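Local coordinates for protein Lmaj004091aaa (Leishmania major, PDB 1XTP) that probably methylates the N-terminal alpha-amino group of proteins that begin with an X-Pro-Lys motif, using S-adenosyl-L-methionine as methyl donor, at residues S82-G93 with P189-E197. Sequence-based numbering, arbitrary orientation.
Sequences SRNFIASLPGHG and PNGYIFFKE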
# COMPACT_ATOMS: atom_id res chain seq x y z
N SER A 82 -5.04 -9.31 -9.47
CA SER A 82 -3.61 -9.20 -9.19
C SER A 82 -2.81 -10.27 -9.95
O SER A 82 -1.75 -10.00 -10.52
CB SER A 82 -3.37 -9.36 -7.70
OG SER A 82 -3.91 -8.28 -6.99
N ARG A 83 -3.32 -11.49 -9.92
CA ARG A 83 -2.65 -12.61 -10.59
C ARG A 83 -2.53 -12.37 -12.11
O ARG A 83 -1.44 -12.55 -12.69
CB ARG A 83 -3.39 -13.91 -10.31
CG ARG A 83 -2.64 -15.10 -10.85
CD ARG A 83 -3.46 -16.38 -10.77
NE ARG A 83 -4.60 -16.42 -11.69
CZ ARG A 83 -4.52 -16.49 -13.02
NH1 ARG A 83 -3.34 -16.51 -13.65
NH2 ARG A 83 -5.64 -16.53 -13.74
N ASN A 84 -3.63 -11.95 -12.74
CA ASN A 84 -3.63 -11.60 -14.17
C ASN A 84 -2.72 -10.40 -14.48
O ASN A 84 -2.01 -10.39 -15.47
CB ASN A 84 -5.06 -11.35 -14.66
CG ASN A 84 -5.91 -12.62 -14.69
OD1 ASN A 84 -5.38 -13.73 -14.75
ND2 ASN A 84 -7.23 -12.47 -14.65
N PHE A 85 -2.73 -9.40 -13.61
CA PHE A 85 -1.87 -8.24 -13.77
C PHE A 85 -0.39 -8.63 -13.68
O PHE A 85 0.39 -8.29 -14.56
CB PHE A 85 -2.19 -7.16 -12.73
CG PHE A 85 -1.40 -5.88 -12.90
CD1 PHE A 85 -1.81 -4.91 -13.79
CD2 PHE A 85 -0.26 -5.64 -12.15
CE1 PHE A 85 -1.10 -3.73 -13.93
CE2 PHE A 85 0.46 -4.47 -12.30
CZ PHE A 85 0.03 -3.51 -13.19
N ILE A 86 -0.02 -9.34 -12.62
CA ILE A 86 1.38 -9.76 -12.44
C ILE A 86 1.86 -10.68 -13.58
O ILE A 86 3.00 -10.56 -14.04
CB ILE A 86 1.60 -10.48 -11.11
CG1 ILE A 86 1.39 -9.50 -9.94
CG2 ILE A 86 3.02 -11.07 -11.05
CD1 ILE A 86 1.03 -10.19 -8.65
N ALA A 87 0.98 -11.58 -14.03
CA ALA A 87 1.29 -12.46 -15.16
C ALA A 87 1.71 -11.69 -16.38
O ALA A 87 2.58 -12.12 -17.13
CB ALA A 87 0.10 -13.35 -15.49
N SER A 88 1.11 -10.53 -16.58
CA SER A 88 1.37 -9.73 -17.76
C SER A 88 2.65 -8.88 -17.71
O SER A 88 2.95 -8.18 -18.67
CB SER A 88 0.19 -8.79 -17.97
OG SER A 88 0.20 -7.78 -16.97
N LEU A 89 3.38 -8.89 -16.60
CA LEU A 89 4.54 -8.01 -16.49
C LEU A 89 5.72 -8.64 -17.21
O LEU A 89 6.06 -9.78 -16.93
CB LEU A 89 4.87 -7.72 -15.03
CG LEU A 89 3.73 -7.06 -14.25
CD1 LEU A 89 4.08 -6.97 -12.76
CD2 LEU A 89 3.42 -5.69 -14.83
N PRO A 90 6.33 -7.93 -18.19
CA PRO A 90 7.46 -8.50 -18.92
C PRO A 90 8.68 -8.78 -18.06
O PRO A 90 9.04 -7.98 -17.19
CB PRO A 90 7.78 -7.45 -19.99
CG PRO A 90 6.55 -6.64 -20.10
CD PRO A 90 5.98 -6.60 -18.71
N GLY A 91 9.29 -9.93 -18.32
CA GLY A 91 10.47 -10.36 -17.60
C GLY A 91 10.39 -10.17 -16.10
O GLY A 91 11.36 -9.76 -15.49
N HIS A 92 9.23 -10.46 -15.50
CA HIS A 92 9.11 -10.38 -14.03
C HIS A 92 9.73 -11.64 -13.45
O HIS A 92 9.49 -12.72 -13.96
CB HIS A 92 7.66 -10.14 -13.56
CG HIS A 92 6.71 -11.27 -13.86
ND1 HIS A 92 6.10 -11.43 -15.09
CD2 HIS A 92 6.25 -12.28 -13.09
CE1 HIS A 92 5.32 -12.49 -15.06
NE2 HIS A 92 5.40 -13.03 -13.86
N GLY A 93 10.55 -11.49 -12.41
CA GLY A 93 11.22 -12.63 -11.80
C GLY A 93 10.26 -13.41 -10.92
O GLY A 93 9.19 -12.91 -10.60
N PRO A 189 17.02 -6.88 -10.87
CA PRO A 189 16.77 -6.33 -12.21
C PRO A 189 15.44 -6.76 -12.86
O PRO A 189 14.90 -6.02 -13.68
CB PRO A 189 17.99 -6.82 -13.02
CG PRO A 189 19.06 -7.04 -11.96
CD PRO A 189 18.30 -7.61 -10.80
N ASN A 190 14.92 -7.93 -12.49
CA ASN A 190 13.62 -8.38 -12.99
C ASN A 190 12.50 -8.15 -11.97
O ASN A 190 11.46 -8.81 -11.99
CB ASN A 190 13.70 -9.87 -13.35
CG ASN A 190 14.75 -10.14 -14.40
OD1 ASN A 190 15.13 -9.24 -15.15
ND2 ASN A 190 15.24 -11.38 -14.44
N GLY A 191 12.70 -7.19 -11.08
CA GLY A 191 11.73 -6.96 -10.04
C GLY A 191 10.79 -5.80 -10.34
O GLY A 191 11.12 -4.90 -11.10
N TYR A 192 9.62 -5.84 -9.73
CA TYR A 192 8.67 -4.74 -9.79
C TYR A 192 8.10 -4.50 -8.39
O TYR A 192 7.97 -5.44 -7.59
CB TYR A 192 7.51 -5.10 -10.69
CG TYR A 192 7.78 -5.22 -12.17
CD1 TYR A 192 8.20 -6.43 -12.72
CD2 TYR A 192 7.53 -4.17 -13.03
CE1 TYR A 192 8.42 -6.55 -14.09
CE2 TYR A 192 7.73 -4.30 -14.41
CZ TYR A 192 8.17 -5.48 -14.93
OH TYR A 192 8.35 -5.62 -16.29
N ILE A 193 7.76 -3.25 -8.11
CA ILE A 193 6.81 -2.95 -7.02
C ILE A 193 5.42 -3.17 -7.56
O ILE A 193 5.04 -2.56 -8.55
CB ILE A 193 6.91 -1.51 -6.50
CG1 ILE A 193 8.27 -1.23 -5.87
CG2 ILE A 193 5.86 -1.26 -5.44
CD1 ILE A 193 8.64 0.22 -5.84
N PHE A 194 4.64 -4.03 -6.92
CA PHE A 194 3.23 -4.12 -7.21
C PHE A 194 2.43 -3.28 -6.19
O PHE A 194 2.28 -3.66 -5.04
CB PHE A 194 2.79 -5.57 -7.17
CG PHE A 194 1.31 -5.77 -7.39
CD1 PHE A 194 0.76 -5.62 -8.66
CD2 PHE A 194 0.49 -6.15 -6.34
CE1 PHE A 194 -0.60 -5.84 -8.86
CE2 PHE A 194 -0.87 -6.37 -6.54
CZ PHE A 194 -1.41 -6.21 -7.81
N PHE A 195 1.92 -2.14 -6.64
CA PHE A 195 1.20 -1.20 -5.79
C PHE A 195 -0.28 -1.22 -6.14
O PHE A 195 -0.65 -0.88 -7.26
CB PHE A 195 1.79 0.20 -5.95
CG PHE A 195 1.06 1.28 -5.18
CD1 PHE A 195 0.66 1.08 -3.86
CD2 PHE A 195 0.82 2.52 -5.77
CE1 PHE A 195 0.01 2.09 -3.16
CE2 PHE A 195 0.18 3.53 -5.09
CZ PHE A 195 -0.21 3.33 -3.77
N LYS A 196 -1.11 -1.65 -5.19
CA LYS A 196 -2.56 -1.75 -5.39
C LYS A 196 -3.28 -0.98 -4.31
O LYS A 196 -3.11 -1.27 -3.13
CB LYS A 196 -3.02 -3.21 -5.37
CG LYS A 196 -4.41 -3.44 -5.99
CD LYS A 196 -4.60 -4.92 -6.36
CE LYS A 196 -5.92 -5.18 -7.07
NZ LYS A 196 -6.18 -6.63 -7.24
N GLU A 197 -4.10 -0.02 -4.71
CA GLU A 197 -4.69 0.90 -3.76
C GLU A 197 -5.97 1.54 -4.28
O GLU A 197 -6.18 1.66 -5.50
CB GLU A 197 -3.68 2.02 -3.44
CG GLU A 197 -3.99 2.76 -2.16
CD GLU A 197 -4.34 1.81 -1.03
OE1 GLU A 197 -3.41 1.18 -0.46
OE2 GLU A 197 -5.56 1.71 -0.71
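In the Rossmann-like methyltransferase fold, helix 75-87 packs on one face of the central mixed sheet, and here its last turns and the loop after it lie along strand 191-198. The axes of helix 82-87 and strand 191-197 run roughly antiparallel, at 150° and 10.9 Å apart. Tyr192, Phe194 and Lys196, alternate residues of the strand, all point towards segment 82-93, Phe194 and Lys196 meeting the helix and Tyr192 the loop that follows. Phe194 reaches the middle of this layer with CG anti to the backbone N (chi1 177°). Ile86 CG1 sits over one face of its ring, near the rim, 4.1 Å from Phe194 CD1, while Phe85 CD2 approaches the ring edge in plane, 3.3 Å from Phe194 CE1; the two phenyl planes are inclined at 49°. Met250 and Ala252 of strand 248-253 also touch Phe85. The Phe194 edge further meets Ser82 OG, which accepts a 2.8 Å hydrogen bond from Lys196 NZ. An extended chain carries this ammonium group to the helix, where it forms a salt bridge with Asp78; Gln238, just after strand 232-237, accepts a further hydrogen bond, and both probably help it to keep its charge in a buried setting. Beyond the helix the loop folds around Tyr192. Leu89 CB lies over one face of the phenol, 4.2 Å from the ring centroid, and Pro90 O comes to the ring edge, where it accepts a hydrogen bond from Tyr192 OH (2.6 Å) on a lone pair in the carbonyl plane. His92 CB packs obliquely against the same ring, 3.7 Å from Tyr192 CE1. At the turn entering the strand, Gly93 N donates to Asn190 O (2.9 Å). The loop leads into central strand 96-100 of a sheet ordered 3-2-1-4-5-7-6, with strand 248-253 antiparallel, the signature of class I methyltransferases.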